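Local coordinates for protein SSO1986 (Sulfolobus solfataricus, PDB 2X5Q) that is a Cmr7-family subunit, possibly a homodimer, of the CMR ribonucleoprotein complex, which carries CRISPR RNA in antiviral defence, at residues K82-S87 against A160-K165; E10-P15 against V34-N39. All coordinates share one frame; numbering follows the deposited sequence.

Contact 1 of 2, residues K82-S87 against A160-K165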
ATOM      1  N   LYS A  82      11.808   5.326   1.078  1.00 22.22           N
ATOM      2  CA  LYS A  82      12.730   4.406   1.736  1.00 21.87           C
ATOM      3  C   LYS A  82      13.130   4.939   3.108  1.00 22.24           C
ATOM      4  O   LYS A  82      13.064   6.144   3.374  1.00 21.68           O
ATOM      5  CB  LYS A  82      13.970   4.194   0.874  1.00 23.34           C
ATOM      6  CG  LYS A  82      13.650   3.678  -0.553  1.00 23.64           C
ATOM      7  CD  LYS A  82      14.903   3.446  -1.357  1.00 24.70           C
ATOM      8  CE  LYS A  82      14.720   3.813  -2.816  1.00 25.93           C
ATOM      9  NZ  LYS A  82      15.966   3.530  -3.594  1.00 27.32           N
ATOM     10  N   GLY A  83      13.503   4.020   3.990  1.00 22.16           N
ATOM     11  CA  GLY A  83      13.948   4.369   5.317  1.00 22.39           C
ATOM     12  C   GLY A  83      14.646   3.211   5.998  1.00 22.68           C
ATOM     13  O   GLY A  83      14.821   2.110   5.424  1.00 23.36           O
ATOM     14  N   ILE A  84      15.081   3.464   7.219  1.00 22.69           N
ATOM     15  CA  ILE A  84      15.733   2.427   7.993  1.00 23.03           C
ATOM     16  C   ILE A  84      14.770   2.017   9.078  1.00 23.17           C
ATOM     17  O   ILE A  84      13.840   2.768   9.421  1.00 22.84           O
ATOM     18  CB  ILE A  84      17.091   2.876   8.572  1.00 23.57           C
ATOM     19  CG1 ILE A  84      16.964   4.156   9.406  1.00 22.70           C
ATOM     20  CG2 ILE A  84      18.116   3.046   7.438  1.00 23.44           C
ATOM     21  CD1 ILE A  84      18.234   4.498  10.144  1.00 25.27           C
ATOM     22  N   LEU A  85      14.986   0.812   9.591  1.00 23.48           N
ATOM     23  CA  LEU A  85      14.226   0.302  10.693  1.00 23.61           C
ATOM     24  C   LEU A  85      15.164   0.219  11.879  1.00 24.21           C
ATOM     25  O   LEU A  85      16.221  -0.433  11.814  1.00 25.04           O
ATOM     26  CB  LEU A  85      13.659  -1.073  10.373  1.00 24.14           C
ATOM     27  CG  LEU A  85      12.503  -1.126   9.381  1.00 25.04           C
ATOM     28  CD1 LEU A  85      12.308  -2.563   8.905  1.00 24.52           C
ATOM     29  CD2 LEU A  85      11.200  -0.548   9.992  1.00 24.33           C
ATOM     30  N   ILE A  86      14.784   0.893  12.957  1.00 23.79           N
ATOM     31  CA  ILE A  86      15.607   0.971  14.150  1.00 24.64           C
ATOM     32  C   ILE A  86      14.745   0.720  15.369  1.00 25.18           C
ATOM     33  O   ILE A  86      13.547   0.950  15.320  1.00 23.62           O
ATOM     34  CB  ILE A  86      16.301   2.339  14.263  1.00 25.37           C
ATOM     35  CG1 ILE A  86      15.275   3.485  14.395  1.00 25.49           C
ATOM     36  CG2 ILE A  86      17.233   2.558  13.033  1.00 23.33           C
ATOM     37  CD1 ILE A  86      15.909   4.859  14.498  1.00 25.75           C
ATOM     38  N   SER A  87      15.357   0.235  16.450  1.00 26.09           N
ATOM     39  CA  SER A  87      14.644   0.078  17.715  1.00 27.67           C
ATOM     40  C   SER A  87      14.297   1.442  18.300  1.00 28.26           C
ATOM     41  O   SER A  87      15.175   2.278  18.563  1.00 28.01           O
ATOM     42  CB  SER A  87      15.446  -0.738  18.726  1.00 28.68           C
ATOM     43  OG  SER A  87      14.821  -0.671  19.986  1.00 29.77           O
ATOM     44  N   ALA A 160      25.454   8.629  12.398  1.00 30.29           N
ATOM     45  CA  ALA A 160      26.568   8.660  13.336  1.00 31.20           C
ATOM     46  C   ALA A 160      26.110   8.790  14.786  1.00 31.44           C
ATOM     47  O   ALA A 160      26.879   8.503  15.703  1.00 32.02           O
ATOM     48  CB  ALA A 160      27.518   9.794  12.985  1.00 32.66           C
ATOM     49  N   LYS A 161      24.870   9.223  15.004  1.00 31.02           N
ATOM     50  CA  LYS A 161      24.318   9.257  16.352  1.00 31.54           C
ATOM     51  C   LYS A 161      23.657   7.926  16.712  1.00 29.89           C
ATOM     52  O   LYS A 161      23.937   7.367  17.793  1.00 30.90           O
ATOM     53  CB  LYS A 161      23.358  10.437  16.531  1.00 33.37           C
ATOM     54  CG  LYS A 161      24.044  11.800  16.576  1.00 36.37           C
ATOM     55  CD  LYS A 161      25.526  11.743  17.036  1.00 39.71           C
ATOM     56  CE  LYS A 161      26.270  13.075  16.889  1.00 42.82           C
ATOM     57  NZ  LYS A 161      26.344  13.561  15.461  1.00 43.68           N
ATOM     58  N   ILE A 162      22.824   7.415  15.809  1.00 27.58           N
ATOM     59  CA  ILE A 162      22.140   6.144  16.011  1.00 26.87           C
ATOM     60  C   ILE A 162      23.170   5.024  16.121  1.00 26.37           C
ATOM     61  O   ILE A 162      23.113   4.222  17.037  1.00 26.89           O
ATOM     62  CB  ILE A 162      21.141   5.804  14.859  1.00 25.52           C
ATOM     63  CG1 ILE A 162      20.071   6.887  14.690  1.00 26.45           C
ATOM     64  CG2 ILE A 162      20.420   4.489  15.136  1.00 24.71           C
ATOM     65  CD1 ILE A 162      19.247   6.751  13.380  1.00 25.06           C
ATOM     66  N   TYR A 163      24.110   4.994  15.185  1.00 26.21           N
ATOM     67  CA  TYR A 163      25.144   3.961  15.134  1.00 26.32           C
ATOM     68  C   TYR A 163      26.496   4.550  15.519  1.00 27.36           C
ATOM     69  O   TYR A 163      27.481   4.337  14.824  1.00 27.59           O
ATOM     70  CB  TYR A 163      25.227   3.370  13.730  1.00 26.23           C
ATOM     71  CG  TYR A 163      23.916   2.845  13.198  1.00 25.67           C
ATOM     72  CD1 TYR A 163      23.524   1.535  13.441  1.00 26.37           C
ATOM     73  CD2 TYR A 163      23.074   3.649  12.457  1.00 26.12           C
ATOM     74  CE1 TYR A 163      22.326   1.041  12.955  1.00 26.69           C
ATOM     75  CE2 TYR A 163      21.870   3.161  11.963  1.00 25.22           C
ATOM     76  CZ  TYR A 163      21.501   1.863  12.218  1.00 25.30           C
ATOM     77  OH  TYR A 163      20.301   1.370  11.745  1.00 26.09           O
ATOM     78  N   ALA A 164      26.529   5.295  16.623  1.00 28.40           N
ATOM     79  CA  ALA A 164      27.743   5.973  17.114  1.00 29.81           C
ATOM     80  C   ALA A 164      28.966   5.059  17.267  1.00 30.16           C
ATOM     81  O   ALA A 164      30.043   5.370  16.763  1.00 30.38           O
ATOM     82  CB  ALA A 164      27.444   6.679  18.448  1.00 31.02           C
ATOM     83  N   LYS A 165      28.806   3.928  17.941  1.00 30.07           N
ATOM     84  CA  LYS A 165      29.943   3.044  18.186  1.00 30.85           C
ATOM     85  C   LYS A 165      30.509   2.427  16.905  1.00 30.11           C
ATOM     86  O   LYS A 165      31.717   2.497  16.643  1.00 29.31           O
ATOM     87  CB  LYS A 165      29.586   1.978  19.222  1.00 31.24           C
ATOM     88  CG  LYS A 165      29.625   2.552  20.636  1.00 33.58           C
ATOM     89  CD  LYS A 165      29.138   1.578  21.681  1.00 34.30           C
ATOM     90  CE  LYS A 165      29.352   2.143  23.083  1.00 36.77           C
ATOM     91  NZ  LYS A 165      30.711   1.888  23.633  1.00 37.82           N
TER
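Ile-86 of a β-strand faces Ile-162 at the C-terminal end of an α-helix, their CA atoms 8.5 Å apart, so side chains alone bridge the two backbones and no hydrogen bond joins them. Ile-84 and Ile-86, two residues apart on the strand, point from the same side of it toward the helix. Both carry CG1 between the backbone N and the carbonyl carbon (chi1 55° and 62°), with the chain then extended to CD1. The CD1 methyl of Ile-162 meets both: it comes tip to tip with Ile-84 CD1 at 4.1 Å, and touches Ile-86 CD1 at 4.0 Å, where the two side chains cross at about a right angle.

Tyr-163 is the first residue to leave the helix and occupies the N-cap position of helix 164-169. Its ring reaches back to the strand. Ile-84 CD1 lies at the ring edge, near its plane, 4.3 Å from Tyr-163 CE2, while Ile-86 CG2 packs 3.5 Å from Tyr-163 OH. Ile-162 CG2 sits over one ring face, 3.7 Å above the plane and offset toward the rim. The buried hydroxyl is satisfied by a hydrogen bond with Ser-46 O.

The junction between helices 148-162 and 164-169 is thereby packed against strand 80-86. Leu-14 of neighbouring strand 11-15 and Tyr-38 of strand 35-38 also touch Ile-162, extending the same apolar layer.

Contact 2 of 2, residues E10-P15 against V34-N39; sequences EQVFLP and VSIEYN
Val-12 and Ile-36 meet in a face-to-face packing of two β-sheets: strand 11-15 belongs to a mixed sheet, and strand 35-38 to a four-stranded antiparallel one. The strand axes approach to 8.6 Å and their N-to-C directions diverge by 130°. No hydrogen bond links the segments; this is layer packing through side chains, with Leu-14 and Ile-36 having the nearest CA atoms, 7.5 Å apart.

From strand 35-38 the contact is carried mainly by Ile-36. Its CB points toward strand 11-15, and the side chain crosses that of Val-12 obliquely, branch against branch. Val-12 CG1 meets Ile-36 CG2 at 3.6 Å, while Val-12 CG2 packs 3.5 Å from Ile-36 CD1. The first torsion of Val-12 sets up this pairing: chi1 60° puts CG1 between the backbone N and the carbonyl carbon, leaving CG2 anti to the N. CG1 then lies nearest the short branch of the isoleucine and CG2 nearest the end of the long one.

Leu-14 contributes through its backbone, since Ile-36 CD1 lies 4.1 Å from Leu-14 CA. Its side chain runs on to Ile-84 and Ile-86 of strand 80-86, the hydrogen-bonded neighbour of strand 11-15. Within the layer, Val-12 also packs on Ile-90 of strand 88-92, the edge strand paired with 35-38 in this chain, and Ile-36 is joined by Ile-30 from a nearby loop. The interface is buried and entirely within one chain.

With CG1 anti to its own carbonyl carbon and chi2 177° extending the chain, Ile-36 places CD1 against the opposite backbone, 3.4 Å from Phe-13 O.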
ATOM      1  N   GLU A  10      10.697  -4.204  18.966  1.00 34.30           N
ATOM      2  CA  GLU A  10       9.815  -3.406  18.116  1.00 32.96           C
ATOM      3  C   GLU A  10      10.617  -2.312  17.407  1.00 30.64           C
ATOM      4  O   GLU A  10      11.489  -1.674  18.012  1.00 30.40           O
ATOM      5  CB  GLU A  10       8.655  -2.787  18.915  1.00 34.14           C
ATOM      6  CG  GLU A  10       7.571  -3.808  19.326  1.00 37.14           C
ATOM      7  CD  GLU A  10       6.244  -3.171  19.763  1.00 38.56           C
ATOM      8  OE1 GLU A  10       5.340  -3.929  20.173  1.00 42.12           O
ATOM      9  OE2 GLU A  10       6.092  -1.927  19.687  1.00 42.54           O
ATOM     10  N   GLN A  11      10.326  -2.107  16.127  1.00 28.21           N
ATOM     11  CA  GLN A  11      11.053  -1.131  15.310  1.00 26.91           C
ATOM     12  C   GLN A  11      10.179   0.053  14.911  1.00 25.90           C
ATOM     13  O   GLN A  11       8.964  -0.002  15.015  1.00 25.00           O
ATOM     14  CB  GLN A  11      11.607  -1.806  14.055  1.00 25.64           C
ATOM     15  CG  GLN A  11      12.394  -3.103  14.372  1.00 26.29           C
ATOM     16  CD  GLN A  11      13.833  -2.836  14.782  1.00 25.56           C
ATOM     17  OE1 GLN A  11      14.577  -2.188  14.060  1.00 23.09           O
ATOM     18  NE2 GLN A  11      14.241  -3.370  15.936  1.00 28.83           N
ATOM     19  N   VAL A  12      10.830   1.126  14.474  1.00 24.81           N
ATOM     20  CA  VAL A  12      10.152   2.273  13.888  1.00 24.67           C
ATOM     21  C   VAL A  12      10.789   2.530  12.522  1.00 23.34           C
ATOM     22  O   VAL A  12      11.993   2.415  12.373  1.00 23.08           O
ATOM     23  CB  VAL A  12      10.235   3.540  14.792  1.00 25.54           C
ATOM     24  CG1 VAL A  12      11.677   3.967  15.026  1.00 25.32           C
ATOM     25  CG2 VAL A  12       9.437   4.696  14.191  1.00 25.73           C
ATOM     26  N   PHE A  13       9.964   2.820  11.527  1.00 23.29           N
ATOM     27  CA  PHE A  13      10.442   3.253  10.198  1.00 22.93           C
ATOM     28  C   PHE A  13      10.836   4.699  10.245  1.00 23.43           C
ATOM     29  O   PHE A  13       9.997   5.584  10.502  1.00 23.78           O
ATOM     30  CB  PHE A  13       9.338   3.044   9.154  1.00 23.20           C
ATOM     31  CG  PHE A  13       9.716   3.432   7.739  1.00 22.60           C
ATOM     32  CD1 PHE A  13      10.609   2.658   7.000  1.00 24.25           C
ATOM     33  CD2 PHE A  13       9.142   4.544   7.129  1.00 23.77           C
ATOM     34  CE1 PHE A  13      10.922   2.997   5.677  1.00 23.87           C
ATOM     35  CE2 PHE A  13       9.456   4.894   5.786  1.00 22.40           C
ATOM     36  CZ  PHE A  13      10.329   4.126   5.077  1.00 23.31           C
ATOM     37  N   LEU A  14      12.113   4.948   9.977  1.00 24.17           N
ATOM     38  CA  LEU A  14      12.635   6.305   9.916  1.00 24.91           C
ATOM     39  C   LEU A  14      12.779   6.640   8.439  1.00 24.49           C
ATOM     40  O   LEU A  14      13.693   6.134   7.786  1.00 24.20           O
ATOM     41  CB  LEU A  14      13.976   6.369  10.661  1.00 26.01           C
ATOM     42  CG  LEU A  14      14.734   7.676  10.888  1.00 28.22           C
ATOM     43  CD1 LEU A  14      15.858   7.441  11.898  1.00 32.18           C
ATOM     44  CD2 LEU A  14      15.310   8.253   9.630  1.00 31.64           C
ATOM     45  N   PRO A  15      11.860   7.462   7.894  1.00 24.61           N
ATOM     46  CA  PRO A  15      12.045   7.938   6.521  1.00 24.86           C
ATOM     47  C   PRO A  15      13.303   8.776   6.379  1.00 25.47           C
ATOM     48  O   PRO A  15      13.551   9.666   7.204  1.00 27.03           O
ATOM     49  CB  PRO A  15      10.804   8.820   6.255  1.00 24.89           C
ATOM     50  CG  PRO A  15       9.831   8.480   7.312  1.00 26.07           C
ATOM     51  CD  PRO A  15      10.631   7.999   8.499  1.00 25.41           C
ATOM     52  N   VAL A  34       5.989  14.924  13.027  1.00 31.59           N
ATOM     53  CA  VAL A  34       6.498  13.600  13.370  1.00 30.56           C
ATOM     54  C   VAL A  34       7.906  13.658  14.000  1.00 31.08           C
ATOM     55  O   VAL A  34       8.850  14.236  13.424  1.00 29.66           O
ATOM     56  CB  VAL A  34       6.516  12.672  12.139  1.00 28.79           C
ATOM     57  CG1 VAL A  34       6.946  11.259  12.538  1.00 27.70           C
ATOM     58  CG2 VAL A  34       5.144  12.648  11.464  1.00 29.32           C
ATOM     59  N   SER A  35       8.012  13.107  15.214  1.00 31.54           N
ATOM     60  CA  SER A  35       9.296  12.916  15.885  1.00 32.69           C
ATOM     61  C   SER A  35       9.431  11.473  16.367  1.00 31.89           C
ATOM     62  O   SER A  35       8.493  10.895  16.927  1.00 31.93           O
ATOM     63  CB  SER A  35       9.462  13.867  17.065  1.00 34.92           C
ATOM     64  OG  SER A  35       9.587  15.194  16.611  1.00 37.63           O
ATOM     65  N   ILE A  36      10.621  10.926  16.154  1.00 31.75           N
ATOM     66  CA  ILE A  36      10.947   9.544  16.468  1.00 31.40           C
ATOM     67  C   ILE A  36      12.051   9.523  17.531  1.00 32.85           C
ATOM     68  O   ILE A  36      12.939  10.365  17.526  1.00 34.26           O
ATOM     69  CB  ILE A  36      11.376   8.819  15.173  1.00 29.92           C
ATOM     70  CG1 ILE A  36      10.128   8.496  14.346  1.00 29.60           C
ATOM     71  CG2 ILE A  36      12.185   7.546  15.461  1.00 29.85           C
ATOM     72  CD1 ILE A  36      10.422   7.840  13.003  1.00 28.38           C
ATOM     73  N   GLU A  37      11.944   8.601  18.479  1.00 33.19           N
ATOM     74  CA  GLU A  37      12.991   8.341  19.452  1.00 34.19           C
ATOM     75  C   GLU A  37      13.592   6.994  19.093  1.00 33.07           C
ATOM     76  O   GLU A  37      12.890   6.111  18.620  1.00 32.71           O
ATOM     77  CB  GLU A  37      12.400   8.288  20.857  1.00 36.22           C
ATOM     78  CG  GLU A  37      13.428   8.162  21.970  1.00 38.03           C
ATOM     79  CD  GLU A  37      12.809   7.965  23.345  1.00 40.09           C
ATOM     80  OE1 GLU A  37      12.019   7.014  23.531  1.00 41.12           O
ATOM     81  OE2 GLU A  37      13.149   8.747  24.254  1.00 43.54           O
ATOM     82  N   TYR A  38      14.887   6.832  19.284  1.00 33.43           N
ATOM     83  CA  TYR A  38      15.503   5.525  19.084  1.00 32.02           C
ATOM     84  C   TYR A  38      16.201   5.089  20.366  1.00 33.47           C
ATOM     85  O   TYR A  38      16.591   5.909  21.219  1.00 33.88           O
ATOM     86  CB  TYR A  38      16.455   5.536  17.898  1.00 30.73           C
ATOM     87  CG  TYR A  38      17.617   6.446  18.115  1.00 31.72           C
ATOM     88  CD1 TYR A  38      18.755   5.987  18.763  1.00 32.96           C
ATOM     89  CD2 TYR A  38      17.572   7.785  17.713  1.00 31.69           C
ATOM     90  CE1 TYR A  38      19.814   6.813  18.998  1.00 34.28           C
ATOM     91  CE2 TYR A  38      18.643   8.634  17.958  1.00 33.64           C
ATOM     92  CZ  TYR A  38      19.758   8.134  18.600  1.00 34.01           C
ATOM     93  OH  TYR A  38      20.831   8.926  18.860  1.00 36.79           O
ATOM     94  N   ASN A  39      16.321   3.781  20.509  1.00 33.03           N
ATOM     95  CA  ASN A  39      16.946   3.210  21.680  1.00 34.80           C
ATOM     96  C   ASN A  39      18.435   3.081  21.369  1.00 34.74           C
ATOM     97  O   ASN A  39      18.824   2.340  20.465  1.00 32.15           O
ATOM     98  CB  ASN A  39      16.290   1.871  22.007  1.00 34.77           C
ATOM     99  CG  ASN A  39      14.783   2.008  22.306  1.00 35.43           C
ATOM    100  OD1 ASN A  39      14.370   2.851  23.109  1.00 36.69           O
ATOM    101  ND2 ASN A  39      13.964   1.160  21.673  1.00 33.50           N
TER

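From the N terminus, strand 11-15 comes first, and contact 2 closes when the chain returns through strands 21-23 and 27-29 to strand 35-38, a loop of 18 residues. Contact 1 opens only afterwards, at strand 80-86, and closes after 72 intervening residues at the junction of two helices. The two loops therefore follow in series, without nesting or crossing. In space they adjoin, their centres about 9 Å apart, because strands 11-15 and 80-86 are antiparallel neighbours in the mixed sheet. Contact 2 ties that sheet to the four-stranded one, and contact 1 ties it to the helices. A probable hydrogen bond between Ser-87 OG and Asn-39 ND2, 2.6 Å long, joins the contacts directly.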